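Local coordinates for cytoplasmic export protein 1 (Saccharomyces cerevisiae, PDB 3VWA) that takes part in nuclear tRNA export, binding tRNA and possibly collecting it from export receptors at the nuclear pore complex for delivery to the translation machinery, at residues A[238-243]-A[273-278]; A[287-292]-A[330-335]. All blocks are in the same frame, centred on the assembly; numbering follows the deposited sequence.

Interaction 1. Residues A[238-243]-A[273-278]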
loop_
_atom_site.group_PDB
_atom_site.type_symbol
_atom_site.label_atom_id
_atom_site.label_comp_id
_atom_site.label_asym_id
_atom_site.label_seq_id
_atom_site.Cartn_x
_atom_site.Cartn_y
_atom_site.Cartn_z
ATOM N N ASN A 238 -9.707 -22.623 4.475
ATOM C CA ASN A 238 -9.343 -21.343 3.937
ATOM C C ASN A 238 -9.333 -20.320 5.073
ATOM O O ASN A 238 -10.378 -19.980 5.611
ATOM C CB ASN A 238 -10.318 -20.967 2.841
ATOM C CG ASN A 238 -9.893 -19.727 2.104
ATOM O OD1 ASN A 238 -9.390 -18.785 2.691
ATOM N ND2 ASN A 238 -10.082 -19.734 0.808
ATOM N N PRO A 239 -8.139 -19.858 5.470
ATOM C CA PRO A 239 -7.990 -18.906 6.545
ATOM C C PRO A 239 -8.486 -17.505 6.139
ATOM O O PRO A 239 -8.767 -16.691 7.002
ATOM C CB PRO A 239 -6.472 -18.865 6.780
ATOM C CG PRO A 239 -5.865 -19.304 5.475
ATOM C CD PRO A 239 -6.850 -20.209 4.829
ATOM N N LEU A 240 -8.560 -17.215 4.852
ATOM C CA LEU A 240 -9.070 -15.910 4.449
ATOM C C LEU A 240 -10.607 -15.911 4.535
ATOM O O LEU A 240 -11.183 -14.937 4.890
ATOM C CB LEU A 240 -8.597 -15.538 3.045
ATOM C CG LEU A 240 -7.110 -15.184 2.943
ATOM C CD1 LEU A 240 -6.781 -14.653 1.556
ATOM C CD2 LEU A 240 -6.663 -14.181 4.013
ATOM N N ILE A 241 -11.255 -17.031 4.266
ATOM C CA ILE A 241 -12.699 -17.067 4.381
ATOM C C ILE A 241 -13.136 -16.730 5.826
ATOM O O ILE A 241 -14.008 -15.866 6.047
ATOM C CB ILE A 241 -13.254 -18.417 3.908
ATOM C CG1 ILE A 241 -13.125 -18.487 2.388
ATOM C CG2 ILE A 241 -14.721 -18.569 4.323
ATOM C CD1 ILE A 241 -13.740 -19.720 1.776
ATOM N N ASN A 242 -12.489 -17.376 6.801
ATOM C CA ASN A 242 -12.754 -17.092 8.214
ATOM C C ASN A 242 -12.325 -15.678 8.611
ATOM O O ASN A 242 -13.010 -14.982 9.337
ATOM C CB ASN A 242 -12.053 -18.114 9.118
ATOM C CG ASN A 242 -12.537 -19.549 8.873
ATOM O OD1 ASN A 242 -11.962 -20.285 8.060
ATOM N ND2 ASN A 242 -13.630 -19.940 9.557
ATOM N N PHE A 243 -11.163 -15.246 8.172
ATOM C CA PHE A 243 -10.722 -13.953 8.636
ATOM C C PHE A 243 -11.645 -12.804 8.127
ATOM O O PHE A 243 -11.959 -11.856 8.856
ATOM C CB PHE A 243 -9.261 -13.748 8.325
ATOM C CG PHE A 243 -8.774 -12.390 8.643
ATOM C CD1 PHE A 243 -8.578 -12.005 9.964
ATOM C CD2 PHE A 243 -8.602 -11.460 7.633
ATOM C CE1 PHE A 243 -8.178 -10.734 10.240
ATOM C CE2 PHE A 243 -8.165 -10.187 7.900
ATOM C CZ PHE A 243 -7.958 -9.820 9.213
ATOM N N ARG A 273 2.519 -15.295 5.711
ATOM C CA ARG A 273 2.633 -14.045 4.952
ATOM C C ARG A 273 2.055 -14.130 3.543
ATOM O O ARG A 273 1.356 -13.189 3.065
ATOM C CB ARG A 273 4.102 -13.637 4.973
ATOM C CG ARG A 273 4.461 -12.346 4.281
ATOM C CD ARG A 273 3.752 -11.194 4.971
ATOM N NE ARG A 273 4.000 -9.915 4.339
ATOM C CZ ARG A 273 3.386 -9.446 3.269
ATOM N NH1 ARG A 273 2.483 -10.189 2.658
ATOM N NH2 ARG A 273 3.657 -8.207 2.822
ATOM N N GLU A 274 2.309 -15.266 2.860
ATOM C CA GLU A 274 1.930 -15.391 1.428
ATOM C C GLU A 274 0.431 -15.240 1.196
ATOM O O GLU A 274 -0.039 -14.870 0.083
ATOM C CB GLU A 274 2.494 -16.747 0.804
ATOM C CG GLU A 274 1.904 -18.080 1.336
ATOM C CD GLU A 274 2.236 -18.428 2.803
ATOM O OE1 GLU A 274 3.066 -17.745 3.440
ATOM O OE2 GLU A 274 1.682 -19.421 3.363
ATOM N N ILE A 275 -0.374 -15.497 2.219
ATOM C CA ILE A 275 -1.798 -15.488 1.948
ATOM C C ILE A 275 -2.315 -14.045 1.702
ATOM O O ILE A 275 -3.359 -13.860 1.161
ATOM C CB ILE A 275 -2.647 -16.216 2.994
ATOM C CG1 ILE A 275 -2.732 -15.339 4.287
ATOM C CG2 ILE A 275 -2.159 -17.691 3.196
ATOM C CD1 ILE A 275 -3.701 -15.912 5.300
ATOM N N PHE A 276 -1.512 -13.056 1.990
ATOM C CA PHE A 276 -1.911 -11.683 1.737
ATOM C C PHE A 276 -1.286 -11.137 0.440
ATOM O O PHE A 276 -1.353 -9.924 0.171
ATOM C CB PHE A 276 -1.508 -10.815 2.939
ATOM C CG PHE A 276 -2.143 -11.247 4.211
ATOM C CD1 PHE A 276 -3.492 -11.013 4.438
ATOM C CD2 PHE A 276 -1.407 -11.921 5.181
ATOM C CE1 PHE A 276 -4.097 -11.440 5.631
ATOM C CE2 PHE A 276 -1.982 -12.325 6.386
ATOM C CZ PHE A 276 -3.339 -12.086 6.613
ATOM N N ARG A 277 -0.745 -12.014 -0.401
ATOM C CA ARG A 277 -0.139 -11.524 -1.675
ATOM C C ARG A 277 -0.988 -11.989 -2.795
ATOM O O ARG A 277 -1.661 -12.994 -2.642
ATOM C CB ARG A 277 1.248 -12.121 -1.902
ATOM C CG ARG A 277 2.301 -11.630 -0.950
ATOM C CD ARG A 277 3.715 -12.004 -1.377
ATOM N NE ARG A 277 4.610 -11.405 -0.383
ATOM C CZ ARG A 277 5.368 -12.098 0.456
ATOM N NH1 ARG A 277 6.123 -11.453 1.356
ATOM N NH2 ARG A 277 5.394 -13.435 0.372
ATOM N N ASN A 278 -0.968 -11.260 -3.914
ATOM C CA ASN A 278 -1.718 -11.634 -5.119
ATOM C C ASN A 278 -3.206 -11.672 -4.832
ATOM O O ASN A 278 -3.931 -12.468 -5.417
ATOM C CB ASN A 278 -1.276 -13.000 -5.657
ATOM C CG ASN A 278 0.184 -13.008 -6.067
ATOM O OD1 ASN A 278 0.990 -13.671 -5.452
ATOM N ND2 ASN A 278 0.531 -12.198 -7.053
#
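Leu240, in the first turn of helix 239-248, faces Ile275 in the short 3-10 turn 273-275 that follows helix 255-271, and their CA atoms are the closest CA pair of the two segments, 7.7 Å apart. No hydrogen bond crosses this gap; apolar side chains meet across it. The methyls of Leu240 divide the work. CD2 lies 3.7 Å from Ile275 CD1, the two chains reaching past one another from opposing backbones, and also meets the Phe276 ring obliquely, 4.1 Å from CE1. CD1 instead rests 3.5 Å from the carbonyl O of Ile275, an oxygen that accepts a hydrogen bond from Asn105. In Ile275, chi1 of 74° tucks CG1 in beside both backbone neighbours and carries CD1 across to the helix, where Pro239 CG lies 4.0 Å from it. Its CG1 also covers one face of the Phe276 ring, offset toward the rim. Phe107 of helix 106-122 touches Pro239, Leu240 and Ile275, adding to the cluster.

Proline suits the first helical turn because no backbone N-H is needed there, and Asn238 is the N-cap of helix 239-248. Its OD1 accepts from Ile241 N at 3.0 Å, the donor standing 60° out of the carbonyl plane, and weakly from Leu240 N. ND2 of the same amide bonds to Phe107 O and Glu110, which fixes its rotation. The chemistry thus separates two tasks: polar groups set the start of the helix, while apolar contact, which has no directional bond of its own, joins it to the turn.

Interaction 2. Residues A[287-292]-A[330-335]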
loop_
_atom_site.group_PDB
_atom_site.type_symbol
_atom_site.label_atom_id
_atom_site.label_comp_id
_atom_site.label_asym_id
_atom_site.label_seq_id
_atom_site.Cartn_x
_atom_site.Cartn_y
_atom_site.Cartn_z
ATOM N N PHE A 287 -9.405 -1.903 3.397
ATOM C CA PHE A 287 -10.198 -2.527 4.447
ATOM C C PHE A 287 -9.252 -2.824 5.584
ATOM O O PHE A 287 -9.352 -2.211 6.670
ATOM C CB PHE A 287 -10.882 -3.817 3.935
ATOM C CG PHE A 287 -12.095 -4.225 4.716
ATOM C CD1 PHE A 287 -12.385 -3.650 5.948
ATOM C CD2 PHE A 287 -12.942 -5.235 4.231
ATOM C CE1 PHE A 287 -13.489 -4.058 6.676
ATOM C CE2 PHE A 287 -14.067 -5.630 4.951
ATOM C CZ PHE A 287 -14.335 -5.046 6.174
ATOM N N ILE A 288 -8.301 -3.739 5.341
ATOM C CA ILE A 288 -7.410 -4.155 6.421
ATOM C C ILE A 288 -6.575 -3.008 7.034
ATOM O O ILE A 288 -6.604 -2.787 8.260
ATOM C CB ILE A 288 -6.530 -5.381 6.019
ATOM C CG1 ILE A 288 -7.407 -6.578 5.670
ATOM C CG2 ILE A 288 -5.589 -5.734 7.133
ATOM C CD1 ILE A 288 -6.666 -7.761 5.062
ATOM N N ILE A 289 -5.824 -2.291 6.199
ATOM C CA ILE A 289 -4.908 -1.255 6.692
ATOM C C ILE A 289 -5.589 -0.119 7.500
ATOM O O ILE A 289 -5.090 0.268 8.548
ATOM C CB ILE A 289 -4.032 -0.638 5.562
ATOM C CG1 ILE A 289 -2.936 -1.621 5.054
ATOM C CG2 ILE A 289 -3.305 0.555 6.084
ATOM C CD1 ILE A 289 -2.228 -1.113 3.803
ATOM N N PRO A 290 -6.668 0.485 6.966
ATOM C CA PRO A 290 -7.311 1.525 7.703
ATOM C C PRO A 290 -7.925 1.036 9.007
ATOM O O PRO A 290 -7.864 1.777 9.980
ATOM C CB PRO A 290 -8.406 2.078 6.739
ATOM C CG PRO A 290 -8.336 1.287 5.495
ATOM C CD PRO A 290 -7.259 0.243 5.630
ATOM N N GLU A 291 -8.487 -0.177 9.056
ATOM C CA GLU A 291 -8.958 -0.720 10.350
ATOM C C GLU A 291 -7.831 -0.947 11.371
ATOM O O GLU A 291 -7.978 -0.571 12.557
ATOM C CB GLU A 291 -9.775 -2.025 10.176
ATOM C CG GLU A 291 -11.029 -1.886 9.314
ATOM C CD GLU A 291 -12.147 -1.030 9.937
ATOM O OE1 GLU A 291 -11.930 -0.311 10.958
ATOM O OE2 GLU A 291 -13.277 -1.084 9.406
ATOM N N LEU A 292 -6.705 -1.536 10.939
ATOM C CA LEU A 292 -5.543 -1.627 11.836
ATOM C C LEU A 292 -5.109 -0.279 12.319
ATOM O O LEU A 292 -4.858 -0.076 13.493
ATOM C CB LEU A 292 -4.306 -2.165 11.113
ATOM C CG LEU A 292 -3.646 -3.396 11.701
ATOM C CD1 LEU A 292 -2.325 -3.821 11.043
ATOM C CD2 LEU A 292 -3.610 -3.430 13.242
ATOM N N ASP A 330 4.824 -2.166 6.644
ATOM C CA ASP A 330 5.040 -3.154 5.573
ATOM C C ASP A 330 3.992 -3.081 4.483
ATOM O O ASP A 330 4.310 -2.889 3.326
ATOM C CB ASP A 330 5.095 -4.608 6.107
ATOM C CG ASP A 330 5.347 -5.652 4.980
ATOM O OD1 ASP A 330 4.955 -6.828 5.145
ATOM O OD2 ASP A 330 5.966 -5.327 3.935
ATOM N N LEU A 331 2.725 -3.220 4.834
ATOM C CA LEU A 331 1.720 -3.369 3.778
ATOM C C LEU A 331 1.446 -2.073 3.019
ATOM O O LEU A 331 1.086 -2.132 1.844
ATOM C CB LEU A 331 0.430 -3.953 4.326
ATOM C CG LEU A 331 0.516 -5.401 4.804
ATOM C CD1 LEU A 331 -0.844 -5.769 5.340
ATOM C CD2 LEU A 331 0.948 -6.359 3.690
ATOM N N THR A 332 1.549 -0.933 3.710
ATOM C CA THR A 332 1.320 0.390 3.090
ATOM C C THR A 332 2.423 0.590 2.069
ATOM O O THR A 332 2.148 0.947 0.928
ATOM C CB THR A 332 1.345 1.601 4.074
ATOM O OG1 THR A 332 2.432 1.490 4.989
ATOM C CG2 THR A 332 0.031 1.717 4.896
ATOM N N SER A 333 3.653 0.314 2.467
ATOM C CA SER A 333 4.780 0.432 1.555
ATOM C C SER A 333 4.616 -0.511 0.368
ATOM O O SER A 333 4.739 -0.085 -0.768
ATOM C CB SER A 333 6.106 0.162 2.261
ATOM O OG SER A 333 7.146 -0.040 1.299
ATOM N N GLU A 334 4.329 -1.788 0.640
ATOM C CA GLU A 334 4.234 -2.756 -0.420
ATOM C C GLU A 334 3.191 -2.337 -1.457
ATOM O O GLU A 334 3.415 -2.501 -2.657
ATOM C CB GLU A 334 3.913 -4.162 0.106
ATOM C CG GLU A 334 3.823 -5.152 -1.059
ATOM C CD GLU A 334 3.093 -6.442 -0.704
ATOM O OE1 GLU A 334 3.553 -7.177 0.189
ATOM O OE2 GLU A 334 2.066 -6.748 -1.335
ATOM N N THR A 335 2.064 -1.790 -0.996
ATOM C CA THR A 335 0.958 -1.449 -1.887
ATOM C C THR A 335 1.057 0.007 -2.325
ATOM O O THR A 335 0.200 0.509 -3.047
ATOM C CB THR A 335 -0.417 -1.635 -1.212
ATOM O OG1 THR A 335 -0.475 -0.883 0.019
ATOM C CG2 THR A 335 -0.710 -3.113 -0.930
#
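On helix 283-303, Ile289 makes every contact within 4.5 Å, reaching onto the last turns of helix 321-335. Its CG2 methyl meets the methyl of Thr332, CG2 to CG2 at 3.7 Å, while its CD1 lies over the backbone between Leu331 and Thr332, 3.8 Å from Thr332 N and 3.9 Å from Leu331 CB. The side chain is extended, which brings Ile289 CD1 far enough across to pass Thr335 OG1 at 4.2 Å. A beta-branched residue fits here because its two arms can touch different neighbours at once. Replacing Ile289 with an alanine would probably open a gap over Leu331 and take away the methyl contact to Thr332.

The segment axes approach to 10.6 Å, with an angle of 142° between their directions, so these neighbouring helices run roughly antiparallel, in keeping with the stacked helical pairs of a HEAT-repeat protein. Pro290 interrupts the hydrogen bonding of helix 283-303 just after Ile289, where its N has no bond to the preceding turn, and the helix kinks.

Both threonine hydroxyls bond to a carbonyl one turn back in their own helix, so that a polar side chain can sit in an apolar contact. Thr332 OG1 bonds to Val328 O, and the torsion that puts it there (chi1 44°) presents CG2 to Ile289. Thr335 OG1 donates to Leu331 O at 2.7 Å, tilted 20° from the carbonyl plane; that oxygen also accepts from Thr335 N, and OG1 is further bonded to Thr337. Farther out, Ile284 packs on both Ile289 and Leu331, Pro339 touches Ile289, and Phe338 touches Thr332.

In the fold
The two contacts follow each other in series along the chain, interaction 1 closing before interaction 2 opens, and their centres lie about 14 Å apart. They meet directly: Arg273 uses NH2 in salt bridges to Asp330 and Glu334, while Phe243 of helix 239-248 packs on Ile288 of helix 283-303. Helices 239-248, 255-271, 283-303 and 321-335 pack against one another in succession. This chain is the piece of a longer protein that holds the kinase-like and HEAT-repeat regions, and these helices follow the strands of the probable kinase-like part and precede the HEAT repeats at 381-419 and 494-530. The centres of interactions 1 and 2 lie about 17 and 6 Å from the chain's centre.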